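Local coordinates for protein YJHT (Escherichia coli, PDB 2UVK) that accelerates the interconversion of the alpha and beta anomers of the sialic acid N-acetylneuraminate, converting the alpha form to the beta form, at residues 197-209 against 218-231. Sequence-based numbering, arbitrary orientation.
Sequences VNKGDKTWLINGE and AVFELDFTGNNLKW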
loop_
_atom_site.group_PDB
_atom_site.type_symbol
_atom_site.label_atom_id
_atom_site.label_comp_id
_atom_site.label_asym_id
_atom_site.label_seq_id
_atom_site.Cartn_x
_atom_site.Cartn_y
_atom_site.Cartn_z
ATOM N N VAL B 197 -4.423 -18.951 -12.869
ATOM C CA VAL B 197 -4.866 -19.421 -14.178
ATOM C C VAL B 197 -6.066 -18.579 -14.606
ATOM O O VAL B 197 -6.919 -18.287 -13.782
ATOM C CB VAL B 197 -5.260 -20.925 -14.189
ATOM C CG1 VAL B 197 -5.745 -21.342 -15.601
ATOM C CG2 VAL B 197 -4.118 -21.802 -13.774
ATOM N N ASN B 198 -6.101 -18.193 -15.882
ATOM C CA ASN B 198 -7.202 -17.413 -16.452
ATOM C C ASN B 198 -7.763 -18.142 -17.675
ATOM O O ASN B 198 -7.014 -18.637 -18.497
ATOM C CB ASN B 198 -6.719 -16.023 -16.911
ATOM C CG ASN B 198 -7.740 -15.316 -17.790
ATOM O OD1 ASN B 198 -7.655 -15.361 -19.041
ATOM N ND2 ASN B 198 -8.732 -14.694 -17.156
ATOM N N LYS B 199 -9.083 -18.211 -17.779
ATOM C CA LYS B 199 -9.702 -18.725 -18.998
ATOM C C LYS B 199 -10.993 -17.960 -19.184
ATOM O O LYS B 199 -11.909 -18.116 -18.404
ATOM C CB LYS B 199 -9.959 -20.222 -18.885
ATOM C CG LYS B 199 -10.527 -20.844 -20.164
ATOM C CD LYS B 199 -10.709 -22.343 -20.037
ATOM N N GLY B 200 -11.035 -17.098 -20.193
ATOM C CA GLY B 200 -12.205 -16.272 -20.450
ATOM C C GLY B 200 -12.558 -15.430 -19.246
ATOM O O GLY B 200 -11.700 -14.741 -18.690
ATOM N N ASP B 201 -13.804 -15.533 -18.792
ATOM C CA ASP B 201 -14.303 -14.664 -17.725
ATOM C C ASP B 201 -14.065 -15.241 -16.329
ATOM O O ASP B 201 -14.617 -14.733 -15.353
ATOM C CB ASP B 201 -15.799 -14.361 -17.948
ATOM C CG ASP B 201 -16.032 -13.282 -18.983
ATOM O OD1 ASP B 201 -15.105 -12.526 -19.323
ATOM O OD2 ASP B 201 -17.181 -13.196 -19.505
ATOM N N LYS B 202 -13.217 -16.271 -16.227
ATOM C CA LYS B 202 -12.837 -16.840 -14.924
ATOM C C LYS B 202 -11.331 -16.774 -14.701
ATOM O O LYS B 202 -10.569 -17.026 -15.618
ATOM C CB LYS B 202 -13.243 -18.295 -14.822
ATOM C CG LYS B 202 -14.750 -18.538 -14.963
ATOM C CD LYS B 202 -15.575 -17.841 -13.901
ATOM C CE LYS B 202 -17.061 -18.208 -14.020
ATOM N NZ LYS B 202 -17.280 -19.643 -13.727
ATOM N N THR B 203 -10.938 -16.421 -13.478
ATOM C CA THR B 203 -9.537 -16.533 -13.051
ATOM C C THR B 203 -9.502 -17.220 -11.685
ATOM O O THR B 203 -10.350 -16.975 -10.830
ATOM C CB THR B 203 -8.932 -15.157 -12.954
ATOM O OG1 THR B 203 -8.916 -14.571 -14.263
ATOM C CG2 THR B 203 -7.494 -15.222 -12.345
ATOM N N TRP B 204 -8.495 -18.069 -11.496
ATOM C CA TRP B 204 -8.290 -18.814 -10.269
ATOM C C TRP B 204 -6.943 -18.442 -9.641
ATOM O O TRP B 204 -5.970 -18.298 -10.367
ATOM C CB TRP B 204 -8.328 -20.309 -10.568
ATOM C CG TRP B 204 -9.641 -20.757 -11.140
ATOM C CD1 TRP B 204 -10.722 -21.148 -10.428
ATOM C CD2 TRP B 204 -9.998 -20.874 -12.533
ATOM N NE1 TRP B 204 -11.742 -21.486 -11.279
ATOM C CE2 TRP B 204 -11.336 -21.320 -12.574
ATOM C CE3 TRP B 204 -9.342 -20.621 -13.739
ATOM C CZ2 TRP B 204 -12.014 -21.545 -13.779
ATOM C CZ3 TRP B 204 -10.020 -20.849 -14.936
ATOM C CH2 TRP B 204 -11.348 -21.300 -14.939
ATOM N N LEU B 205 -6.934 -18.275 -8.315
ATOM C CA LEU B 205 -5.744 -17.941 -7.490
ATOM C C LEU B 205 -5.547 -19.087 -6.521
ATOM O O LEU B 205 -6.378 -19.304 -5.637
ATOM C CB LEU B 205 -5.962 -16.640 -6.723
ATOM C CG LEU B 205 -6.383 -15.406 -7.520
ATOM C CD1 LEU B 205 -6.647 -14.223 -6.568
ATOM C CD2 LEU B 205 -5.332 -15.039 -8.543
ATOM N N ILE B 206 -4.467 -19.854 -6.688
ATOM C CA ILE B 206 -4.277 -21.103 -5.982
ATOM C C ILE B 206 -3.141 -21.025 -4.962
ATOM O O ILE B 206 -1.977 -20.795 -5.322
ATOM C CB ILE B 206 -4.036 -22.300 -6.942
ATOM C CG1 ILE B 206 -5.123 -22.362 -8.047
ATOM C CG2 ILE B 206 -3.961 -23.583 -6.162
ATOM C CD1 ILE B 206 -4.817 -23.296 -9.185
ATOM N N ASN B 207 -3.483 -21.249 -3.702
ATOM C CA ASN B 207 -2.545 -21.288 -2.602
ATOM C C ASN B 207 -1.736 -19.973 -2.473
ATOM O O ASN B 207 -2.299 -18.905 -2.693
ATOM C CB ASN B 207 -1.637 -22.531 -2.697
ATOM C CG ASN B 207 -2.350 -23.844 -2.419
ATOM O OD1 ASN B 207 -3.594 -23.994 -2.567
ATOM N ND2 ASN B 207 -1.567 -24.813 -2.031
ATOM N N GLY B 208 -0.435 -20.050 -2.138
ATOM C CA GLY B 208 0.347 -18.857 -1.823
ATOM C C GLY B 208 0.643 -18.682 -0.348
ATOM O O GLY B 208 0.001 -19.316 0.520
ATOM N N GLU B 209 1.583 -17.803 -0.040
ATOM C CA GLU B 209 1.865 -17.446 1.349
ATOM C C GLU B 209 0.826 -16.476 1.853
ATOM O O GLU B 209 0.523 -15.506 1.164
ATOM C CB GLU B 209 3.228 -16.766 1.489
ATOM C CG GLU B 209 4.409 -17.697 1.452
ATOM C CD GLU B 209 5.689 -17.008 1.957
ATOM O OE1 GLU B 209 5.871 -15.817 1.682
ATOM O OE2 GLU B 209 6.466 -17.636 2.712
ATOM N N ALA B 218 -6.054 -22.424 0.196
ATOM C CA ALA B 218 -7.206 -21.834 -0.460
ATOM C C ALA B 218 -7.068 -21.802 -1.979
ATOM O O ALA B 218 -5.941 -21.739 -2.535
ATOM C CB ALA B 218 -7.462 -20.439 0.074
ATOM N N VAL B 219 -8.223 -21.770 -2.637
ATOM C CA VAL B 219 -8.368 -21.559 -4.051
ATOM C C VAL B 219 -9.475 -20.553 -4.207
ATOM O O VAL B 219 -10.601 -20.808 -3.786
ATOM C CB VAL B 219 -8.770 -22.824 -4.801
ATOM C CG1 VAL B 219 -9.002 -22.544 -6.285
ATOM C CG2 VAL B 219 -7.747 -23.906 -4.547
ATOM N N PHE B 220 -9.170 -19.395 -4.774
ATOM C CA PHE B 220 -10.162 -18.370 -5.029
ATOM C C PHE B 220 -10.494 -18.286 -6.503
ATOM O O PHE B 220 -9.625 -18.395 -7.350
ATOM C CB PHE B 220 -9.666 -17.018 -4.548
ATOM C CG PHE B 220 -9.261 -17.003 -3.106
ATOM C CD1 PHE B 220 -10.218 -16.950 -2.110
ATOM C CD2 PHE B 220 -7.914 -17.017 -2.740
ATOM C CE1 PHE B 220 -9.861 -16.939 -0.806
ATOM C CE2 PHE B 220 -7.544 -16.984 -1.411
ATOM C CZ PHE B 220 -8.519 -16.941 -0.438
ATOM N N GLU B 221 -11.773 -18.057 -6.801
ATOM C CA GLU B 221 -12.231 -17.853 -8.136
ATOM C C GLU B 221 -12.745 -16.432 -8.268
ATOM O O GLU B 221 -13.593 -15.965 -7.481
ATOM C CB GLU B 221 -13.368 -18.842 -8.415
ATOM C CG GLU B 221 -13.887 -18.828 -9.802
ATOM C CD GLU B 221 -15.005 -19.812 -9.913
ATOM O OE1 GLU B 221 -16.130 -19.428 -9.495
ATOM O OE2 GLU B 221 -14.710 -20.969 -10.313
ATOM N N LEU B 222 -12.259 -15.754 -9.283
ATOM C CA LEU B 222 -12.763 -14.460 -9.685
ATOM C C LEU B 222 -13.661 -14.702 -10.880
ATOM O O LEU B 222 -13.212 -15.220 -11.879
ATOM C CB LEU B 222 -11.626 -13.496 -10.077
ATOM C CG LEU B 222 -10.757 -12.944 -8.932
ATOM C CD1 LEU B 222 -10.056 -14.022 -8.091
ATOM C CD2 LEU B 222 -9.714 -11.959 -9.500
ATOM N N ASP B 223 -14.923 -14.310 -10.741
ATOM C CA ASP B 223 -15.947 -14.516 -11.757
ATOM C C ASP B 223 -16.329 -13.165 -12.376
ATOM O O ASP B 223 -16.987 -12.338 -11.745
ATOM C CB ASP B 223 -17.114 -15.198 -11.075
ATOM C CG ASP B 223 -18.262 -15.501 -12.032
ATOM O OD1 ASP B 223 -18.268 -14.982 -13.165
ATOM O OD2 ASP B 223 -19.166 -16.264 -11.624
ATOM N N PHE B 224 -15.880 -12.947 -13.604
ATOM C CA PHE B 224 -16.145 -11.724 -14.347
ATOM C C PHE B 224 -17.354 -11.863 -15.294
ATOM O O PHE B 224 -17.510 -11.017 -16.163
ATOM C CB PHE B 224 -14.941 -11.363 -15.234
ATOM C CG PHE B 224 -13.685 -10.929 -14.476
ATOM C CD1 PHE B 224 -13.424 -9.590 -14.283
ATOM C CD2 PHE B 224 -12.751 -11.859 -14.044
ATOM C CE1 PHE B 224 -12.271 -9.180 -13.624
ATOM C CE2 PHE B 224 -11.572 -11.438 -13.393
ATOM C CZ PHE B 224 -11.364 -10.113 -13.190
ATOM N N THR B 225 -18.174 -12.901 -15.133
ATOM C CA THR B 225 -19.261 -13.188 -16.100
ATOM C C THR B 225 -20.413 -12.197 -16.023
ATOM O O THR B 225 -21.148 -12.013 -17.002
ATOM C CB THR B 225 -19.830 -14.608 -15.925
ATOM O OG1 THR B 225 -20.329 -14.781 -14.590
ATOM C CG2 THR B 225 -18.782 -15.671 -16.213
ATOM N N GLY B 226 -20.580 -11.558 -14.875
ATOM C CA GLY B 226 -21.728 -10.704 -14.648
ATOM C C GLY B 226 -21.370 -9.243 -14.684
ATOM O O GLY B 226 -20.243 -8.858 -15.005
ATOM N N ASN B 227 -22.343 -8.423 -14.310
ATOM C CA ASN B 227 -22.169 -6.986 -14.285
ATOM C C ASN B 227 -21.190 -6.548 -13.190
ATOM O O ASN B 227 -20.602 -5.476 -13.270
ATOM C CB ASN B 227 -23.528 -6.296 -14.071
ATOM C CG ASN B 227 -24.498 -6.486 -15.249
ATOM O OD1 ASN B 227 -25.564 -5.870 -15.276
ATOM N ND2 ASN B 227 -24.139 -7.333 -16.214
ATOM N N ASN B 228 -21.046 -7.377 -12.160
ATOM C CA ASN B 228 -20.207 -7.085 -11.009
ATOM C C ASN B 228 -19.255 -8.255 -10.764
ATOM O O ASN B 228 -19.680 -9.403 -10.751
ATOM C CB ASN B 228 -21.091 -6.892 -9.781
ATOM C CG ASN B 228 -22.062 -5.734 -9.939
ATOM O OD1 ASN B 228 -21.645 -4.607 -10.215
ATOM N ND2 ASN B 228 -23.359 -5.998 -9.745
ATOM N N LEU B 229 -17.969 -7.964 -10.555
ATOM C CA LEU B 229 -16.997 -9.000 -10.229
ATOM C C LEU B 229 -17.441 -9.712 -8.958
ATOM O O LEU B 229 -17.856 -9.075 -7.982
ATOM C CB LEU B 229 -15.596 -8.396 -10.026
ATOM C CG LEU B 229 -14.493 -9.306 -9.452
ATOM C CD1 LEU B 229 -14.127 -10.477 -10.339
ATOM C CD2 LEU B 229 -13.245 -8.464 -9.178
ATOM N N LYS B 230 -17.381 -11.031 -9.000
ATOM C CA LYS B 230 -17.741 -11.869 -7.878
ATOM C C LYS B 230 -16.558 -12.749 -7.497
ATOM O O LYS B 230 -15.908 -13.324 -8.357
ATOM C CB LYS B 230 -18.950 -12.732 -8.258
ATOM C CG LYS B 230 -19.405 -13.696 -7.183
ATOM C CD LYS B 230 -20.110 -12.968 -6.066
ATOM C CE LYS B 230 -20.447 -13.913 -4.938
ATOM N NZ LYS B 230 -21.022 -13.176 -3.775
ATOM N N TRP B 231 -16.311 -12.842 -6.194
ATOM C CA TRP B 231 -15.232 -13.655 -5.618
ATOM C C TRP B 231 -15.820 -14.841 -4.861
ATOM O O TRP B 231 -16.761 -14.661 -4.064
ATOM C CB TRP B 231 -14.434 -12.826 -4.616
ATOM C CG TRP B 231 -13.756 -11.637 -5.165
ATOM C CD1 TRP B 231 -14.335 -10.489 -5.568
ATOM C CD2 TRP B 231 -12.338 -11.459 -5.339
ATOM N NE1 TRP B 231 -13.379 -9.588 -6.003
ATOM C CE2 TRP B 231 -12.143 -10.173 -5.886
ATOM C CE3 TRP B 231 -11.218 -12.269 -5.094
ATOM C CZ2 TRP B 231 -10.866 -9.652 -6.164
ATOM C CZ3 TRP B 231 -9.926 -11.740 -5.384
ATOM C CH2 TRP B 231 -9.778 -10.457 -5.932
HETATM O O HOH W 1 -18.404 -18.968 -11.136
#
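Trp204 and Glu221 are a non-hydrogen-bonded pair where antiparallel strands 202-206 and 219-223 centre a four-stranded kelch propeller blade. Their side chains run alongside one another, the carboxylate turned 70° from the indole, and Trp204 NE1 donates to the anti lone pair of Glu221 OE2 over 3.2 Å, a bent bond (140°) with the oxygen tilted out of the indole plane. Glu221 reaches the indole through an extended chain, CG anti to the backbone N (chi1 -176°). On the same face, Lys202 lays CB toward the rim of the Trp204 ring, bends at chi2 and chi4, and brings CE to 3.5 Å from Asp223 OD1. One water accepts from Lys202 NZ and donates to Glu221 OE1 and Asp223 OD2, each 4.4 Å from NZ. Asp223 OD1 accepts hydrogen bonds from Thr225 N (2.9 Å), closing an Asx turn, and Thr225 OG1. With an alanine at Asp223, the water and Lys202 are likely to lose one anionic partner, and Thr225 its acceptor. The face carrying Leu205 and Leu222 is largely apolar: their CD1 atoms meet at 3.7 Å, and Leu222 CG lies toward the rim of the Trp231 ring. Without a direct salt bridge, water links Lys202 to both acids, probably favouring their ionised forms.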